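Local coordinates for protein DynE7 (Micromonospora chersina, PDB 2XEM) that acts as a hot-dog fold thioesterase in dynemicin biosynthesis, probably releasing a polyene intermediate of the enediyne pathway by hydrolysis of its thioester, at residues 38-43 and 97-102; 34-39 and 81-86. All coordinates share one frame; numbering follows the deposited sequence.

Contact 1: residues 38-43 and 97-102; sequences GHCREH and MSFDYV
Met97 opens the contact by bringing its sulfur against the first side-chain carbon of Arg41: SD of Met97 lies 4.3 Å from CB of Arg41, a loose apolar approach at the helix flank. The rest of Arg41 turns off in another direction. With CG beside both the backbone N and the carbonyl carbon (chi1 71°), the chain leaves the strand, one guanidinium face comes to lie over CA of Gly38 one helical turn back, and NH1 is hydrogen-bonded to Gln117 and Thr64. The polar end of Arg41 is thus held by side chains of strands 110-124 and 60-71, while its CB does the packing here. Ser98 faces the other side of the sheet, and Phe99 supplies the next inward side chain. Its ring presents an edge to Cys40. SG of Cys40 stands 4.1 Å from CE1 of Phe99 and 5.3 Å from the ring centroid, 89° off the ring normal, hence almost in the ring plane: a sulfur-aromatic contact made at the edge. Cys40 reaches it because SG is anti to the backbone N (chi1 -179°). Further along, Tyr101 makes no touch with 38-43 and instead hydrogen-bonds through OH to Tyr33 O and Gln37 earlier in the same helix. No hydrogen bond joins the segments, and the nearest alpha carbons, CA of Arg41 and CA of Met97, remain 9.0 Å apart, so side chains span the interval. A long central helix laid against the inner face of a curved antiparallel sheet in this way is the signature of the hot-dog fold.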
# COMPACT_ATOMS: atom_id res chain seq x y z
N GLY D 38 -1.87 0.44 -12.79
CA GLY D 38 -1.03 1.62 -12.70
C GLY D 38 0.41 1.28 -13.04
O GLY D 38 1.01 1.94 -13.88
N HIS D 39 0.98 0.26 -12.38
CA HIS D 39 2.37 -0.16 -12.62
C HIS D 39 2.56 -0.54 -14.09
O HIS D 39 3.57 -0.19 -14.71
CB HIS D 39 2.73 -1.39 -11.77
CG HIS D 39 2.51 -1.27 -10.30
ND1 HIS D 39 2.31 -0.05 -9.68
CD2 HIS D 39 2.46 -2.24 -9.37
CE1 HIS D 39 2.20 -0.31 -8.39
NE2 HIS D 39 2.26 -1.61 -8.16
N CYS D 40 1.61 -1.31 -14.63
CA CYS D 40 1.62 -1.70 -16.02
C CYS D 40 1.61 -0.49 -16.98
O CYS D 40 2.45 -0.43 -17.87
CB CYS D 40 0.47 -2.66 -16.32
SG CYS D 40 0.42 -3.23 -18.04
N ARG D 41 0.69 0.47 -16.79
CA ARG D 41 0.61 1.62 -17.70
C ARG D 41 1.84 2.51 -17.62
O ARG D 41 2.24 3.08 -18.63
CB ARG D 41 -0.71 2.43 -17.58
CG ARG D 41 -0.85 3.25 -16.29
CD ARG D 41 -2.11 4.12 -16.24
NE ARG D 41 -2.01 5.04 -15.11
CZ ARG D 41 -3.01 5.41 -14.32
NH1 ARG D 41 -4.23 4.95 -14.53
NH2 ARG D 41 -2.80 6.26 -13.32
N GLU D 42 2.46 2.63 -16.43
CA GLU D 42 3.71 3.38 -16.26
C GLU D 42 4.89 2.69 -16.93
O GLU D 42 5.69 3.37 -17.55
CB GLU D 42 4.02 3.58 -14.78
CG GLU D 42 3.12 4.57 -14.08
CD GLU D 42 3.28 4.43 -12.58
OE1 GLU D 42 2.25 4.49 -11.88
OE2 GLU D 42 4.42 4.23 -12.10
N HIS D 43 5.02 1.35 -16.78
CA HIS D 43 6.07 0.53 -17.41
C HIS D 43 5.92 0.66 -18.94
O HIS D 43 6.91 0.82 -19.65
CB HIS D 43 5.98 -0.93 -16.91
CG HIS D 43 7.13 -1.85 -17.23
ND1 HIS D 43 8.30 -1.40 -17.88
CD2 HIS D 43 7.25 -3.19 -17.01
CE1 HIS D 43 9.10 -2.46 -17.98
NE2 HIS D 43 8.51 -3.56 -17.48
N MET D 97 -8.13 1.05 -21.71
CA MET D 97 -7.22 -0.10 -21.72
C MET D 97 -7.90 -1.27 -21.05
O MET D 97 -8.71 -1.06 -20.15
CB MET D 97 -5.95 0.21 -20.91
CG MET D 97 -5.02 1.20 -21.60
SD MET D 97 -3.94 1.98 -20.39
CE MET D 97 -5.15 3.17 -19.62
N SER D 98 -7.57 -2.50 -21.48
CA SER D 98 -8.00 -3.74 -20.83
C SER D 98 -6.80 -4.58 -20.41
O SER D 98 -5.70 -4.42 -20.95
CB SER D 98 -8.95 -4.55 -21.71
OG SER D 98 -8.35 -4.83 -22.97
N PHE D 99 -7.00 -5.45 -19.41
CA PHE D 99 -5.92 -6.19 -18.73
C PHE D 99 -6.35 -7.62 -18.50
O PHE D 99 -7.48 -7.85 -18.06
CB PHE D 99 -5.54 -5.55 -17.39
CG PHE D 99 -5.18 -4.08 -17.44
CD1 PHE D 99 -3.86 -3.67 -17.56
CD2 PHE D 99 -6.18 -3.10 -17.34
CE1 PHE D 99 -3.54 -2.31 -17.61
CE2 PHE D 99 -5.85 -1.74 -17.40
CZ PHE D 99 -4.53 -1.36 -17.53
N ASP D 100 -5.47 -8.57 -18.86
CA ASP D 100 -5.53 -9.94 -18.40
C ASP D 100 -4.44 -10.11 -17.35
O ASP D 100 -3.33 -9.64 -17.56
CB ASP D 100 -5.28 -10.93 -19.54
CG ASP D 100 -6.45 -11.19 -20.49
OD1 ASP D 100 -7.56 -10.65 -20.24
OD2 ASP D 100 -6.27 -11.97 -21.44
N TYR D 101 -4.76 -10.77 -16.22
CA TYR D 101 -3.74 -11.04 -15.20
C TYR D 101 -3.51 -12.53 -15.21
O TYR D 101 -4.38 -13.29 -14.77
CB TYR D 101 -4.20 -10.62 -13.80
CG TYR D 101 -4.62 -9.18 -13.65
CD1 TYR D 101 -3.82 -8.28 -12.97
CD2 TYR D 101 -5.88 -8.74 -14.09
CE1 TYR D 101 -4.25 -6.97 -12.72
CE2 TYR D 101 -6.30 -7.43 -13.87
CZ TYR D 101 -5.49 -6.56 -13.16
OH TYR D 101 -5.94 -5.31 -12.85
N VAL D 102 -2.36 -12.94 -15.73
CA VAL D 102 -2.07 -14.35 -15.95
C VAL D 102 -0.91 -14.79 -15.05
O VAL D 102 0.20 -14.26 -15.18
CB VAL D 102 -1.82 -14.66 -17.45
CG1 VAL D 102 -1.56 -16.15 -17.68
CG2 VAL D 102 -3.00 -14.17 -18.32

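Contact 2: residues 34-39 and 81-86; sequences LHWQGH and VEVRMM
Trp36 and Val83 set the closest backbone approach, CA of Trp36 lying 7.2 Å from CA of Val83, a spacing small enough for the valine to touch the helix main chain as well as a side chain. Both methyls of Val83 are engaged. CG1, anti to the backbone N (chi1 -176°), comes within 4.0 Å of the carbonyl O of Trp36, whereas CG2 rests 4.1 Å from CB of Trp36; the branched side chain therefore packs at the root of the tryptophan. The outer part of the indole is met two residues earlier in the strand, where CG1 of Val81 lies 4.3 Å from CZ3 of Trp36. This methyl and CG2 of Val83 both approach the ring system obliquely. Trp36 extends there with CG anti to its carbonyl carbon (chi1 -60°), and the polar end of the indole is tied down independently, NE1 donating to Glu21, while the rings of His15 and Tyr33 also meet it. On the far side of the strand Arg84 grips Glu82 side-on, NE of Arg84 and OE1 of Glu82 being 2.9 Å apart in a salt bridge. NH2 converges on the same oxygen, which stays close to the guanidinium plane; NE meets it nearly along the C-O axis, NH2 from above the carboxylate plane. These charges take no part in the helix packing. The chemistry is accordingly divided by strand face: buried valine methyls and an indole meet by dispersion, with no hydrogen bond between the segments, and the ion pair, likely to favour both charged forms, is kept to the partly exposed side.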
# COMPACT_ATOMS: atom_id res chain seq x y z
N LEU D 34 -5.65 -3.52 -8.90
CA LEU D 34 -5.82 -2.17 -9.44
C LEU D 34 -4.53 -1.39 -9.43
O LEU D 34 -4.28 -0.70 -10.40
CB LEU D 34 -6.97 -1.38 -8.74
CG LEU D 34 -8.40 -1.83 -9.09
CD1 LEU D 34 -8.62 -1.99 -10.59
CD2 LEU D 34 -8.79 -3.14 -8.34
N HIS D 35 -3.69 -1.51 -8.36
CA HIS D 35 -2.34 -0.93 -8.36
C HIS D 35 -1.55 -1.41 -9.56
O HIS D 35 -0.87 -0.61 -10.19
CB HIS D 35 -1.55 -1.28 -7.08
CG HIS D 35 -2.02 -0.56 -5.87
ND1 HIS D 35 -1.38 0.53 -5.40
CD2 HIS D 35 -3.04 -0.87 -5.05
CE1 HIS D 35 -2.04 0.91 -4.33
NE2 HIS D 35 -3.06 0.09 -4.09
N TRP D 36 -1.65 -2.72 -9.87
CA TRP D 36 -0.91 -3.35 -10.95
C TRP D 36 -1.24 -2.78 -12.34
O TRP D 36 -0.37 -2.80 -13.20
CB TRP D 36 -1.09 -4.86 -10.94
CG TRP D 36 -0.63 -5.56 -9.69
CD1 TRP D 36 0.15 -5.05 -8.69
CD2 TRP D 36 -0.95 -6.90 -9.32
NE1 TRP D 36 0.32 -5.99 -7.71
CE2 TRP D 36 -0.34 -7.14 -8.07
CE3 TRP D 36 -1.68 -7.94 -9.94
CZ2 TRP D 36 -0.44 -8.36 -7.42
CZ3 TRP D 36 -1.82 -9.15 -9.27
CH2 TRP D 36 -1.19 -9.36 -8.03
N GLN D 37 -2.47 -2.29 -12.53
CA GLN D 37 -2.87 -1.55 -13.75
C GLN D 37 -2.04 -0.28 -13.90
O GLN D 37 -1.57 0.01 -15.00
CB GLN D 37 -4.36 -1.17 -13.69
CG GLN D 37 -5.27 -2.37 -13.82
CD GLN D 37 -6.73 -2.01 -13.84
OE1 GLN D 37 -7.13 -0.85 -13.79
NE2 GLN D 37 -7.58 -3.01 -13.91
N GLY D 38 -1.87 0.44 -12.79
CA GLY D 38 -1.03 1.62 -12.70
C GLY D 38 0.41 1.28 -13.04
O GLY D 38 1.01 1.94 -13.88
N HIS D 39 0.98 0.26 -12.38
CA HIS D 39 2.37 -0.16 -12.62
C HIS D 39 2.56 -0.54 -14.09
O HIS D 39 3.57 -0.19 -14.71
CB HIS D 39 2.73 -1.39 -11.77
CG HIS D 39 2.51 -1.27 -10.30
ND1 HIS D 39 2.31 -0.05 -9.68
CD2 HIS D 39 2.46 -2.24 -9.37
CE1 HIS D 39 2.20 -0.31 -8.39
NE2 HIS D 39 2.26 -1.61 -8.16
N VAL D 81 3.18 -12.99 -12.10
CA VAL D 81 1.95 -12.60 -12.78
C VAL D 81 2.31 -11.72 -13.96
O VAL D 81 3.06 -10.77 -13.80
CB VAL D 81 0.93 -11.89 -11.84
CG1 VAL D 81 -0.36 -11.49 -12.59
CG2 VAL D 81 0.62 -12.75 -10.61
N GLU D 82 1.80 -12.08 -15.15
CA GLU D 82 1.89 -11.18 -16.30
C GLU D 82 0.63 -10.33 -16.36
O GLU D 82 -0.48 -10.87 -16.43
CB GLU D 82 2.06 -11.96 -17.57
CG GLU D 82 3.42 -12.57 -17.70
CD GLU D 82 3.65 -13.23 -19.03
OE1 GLU D 82 2.72 -13.29 -19.87
OE2 GLU D 82 4.78 -13.72 -19.24
N VAL D 83 0.81 -9.02 -16.24
CA VAL D 83 -0.28 -8.05 -16.40
C VAL D 83 -0.24 -7.65 -17.88
O VAL D 83 0.63 -6.91 -18.31
CB VAL D 83 -0.15 -6.85 -15.43
CG1 VAL D 83 -1.37 -5.91 -15.57
CG2 VAL D 83 -0.01 -7.33 -13.97
N ARG D 84 -1.15 -8.24 -18.67
CA ARG D 84 -1.16 -8.10 -20.12
C ARG D 84 -2.14 -7.01 -20.51
O ARG D 84 -3.33 -7.16 -20.30
CB ARG D 84 -1.50 -9.44 -20.78
CG ARG D 84 -0.54 -10.54 -20.38
CD ARG D 84 -0.98 -11.83 -21.00
NE ARG D 84 -0.06 -12.92 -20.70
CZ ARG D 84 -0.29 -14.19 -21.00
NH1 ARG D 84 -1.42 -14.54 -21.63
NH2 ARG D 84 0.58 -15.13 -20.69
N MET D 85 -1.63 -5.92 -21.07
CA MET D 85 -2.42 -4.75 -21.41
C MET D 85 -2.74 -4.64 -22.90
O MET D 85 -1.87 -4.85 -23.75
CB MET D 85 -1.72 -3.48 -20.93
CG MET D 85 -2.59 -2.24 -21.00
SD MET D 85 -1.71 -0.80 -20.35
CE MET D 85 -0.48 -0.56 -21.71
N MET D 86 -3.98 -4.27 -23.21
CA MET D 86 -4.40 -3.95 -24.58
C MET D 86 -5.15 -2.64 -24.64
O MET D 86 -5.83 -2.29 -23.68
CB MET D 86 -5.27 -5.08 -25.13
CG MET D 86 -4.50 -6.36 -25.30
SD MET D 86 -5.18 -7.53 -26.42
CE MET D 86 -4.69 -6.78 -28.01

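How the contacts relate
From the N terminus, both contacts start on helix 32-48, where 34-39 and 38-43 overlap at Gly38 and His39. Contact 2 closes the shorter loop, with 41 residues between 34-39 and 81-86; contact 1 closes a longer one, with 53 residues between 38-43 and 97-102. The loop of contact 1 begins and ends later than that of contact 2, so the two cross rather than nest. Their strands follow each other in the chain and pair antiparallel, with probable hydrogen bonds from Glu82 N to Val102 O and from Ser98 N to Met86 O. Met85 packs on Phe99 and Met97 between them. Together they seat successive turns of one helix on neighbouring strands of one sheet.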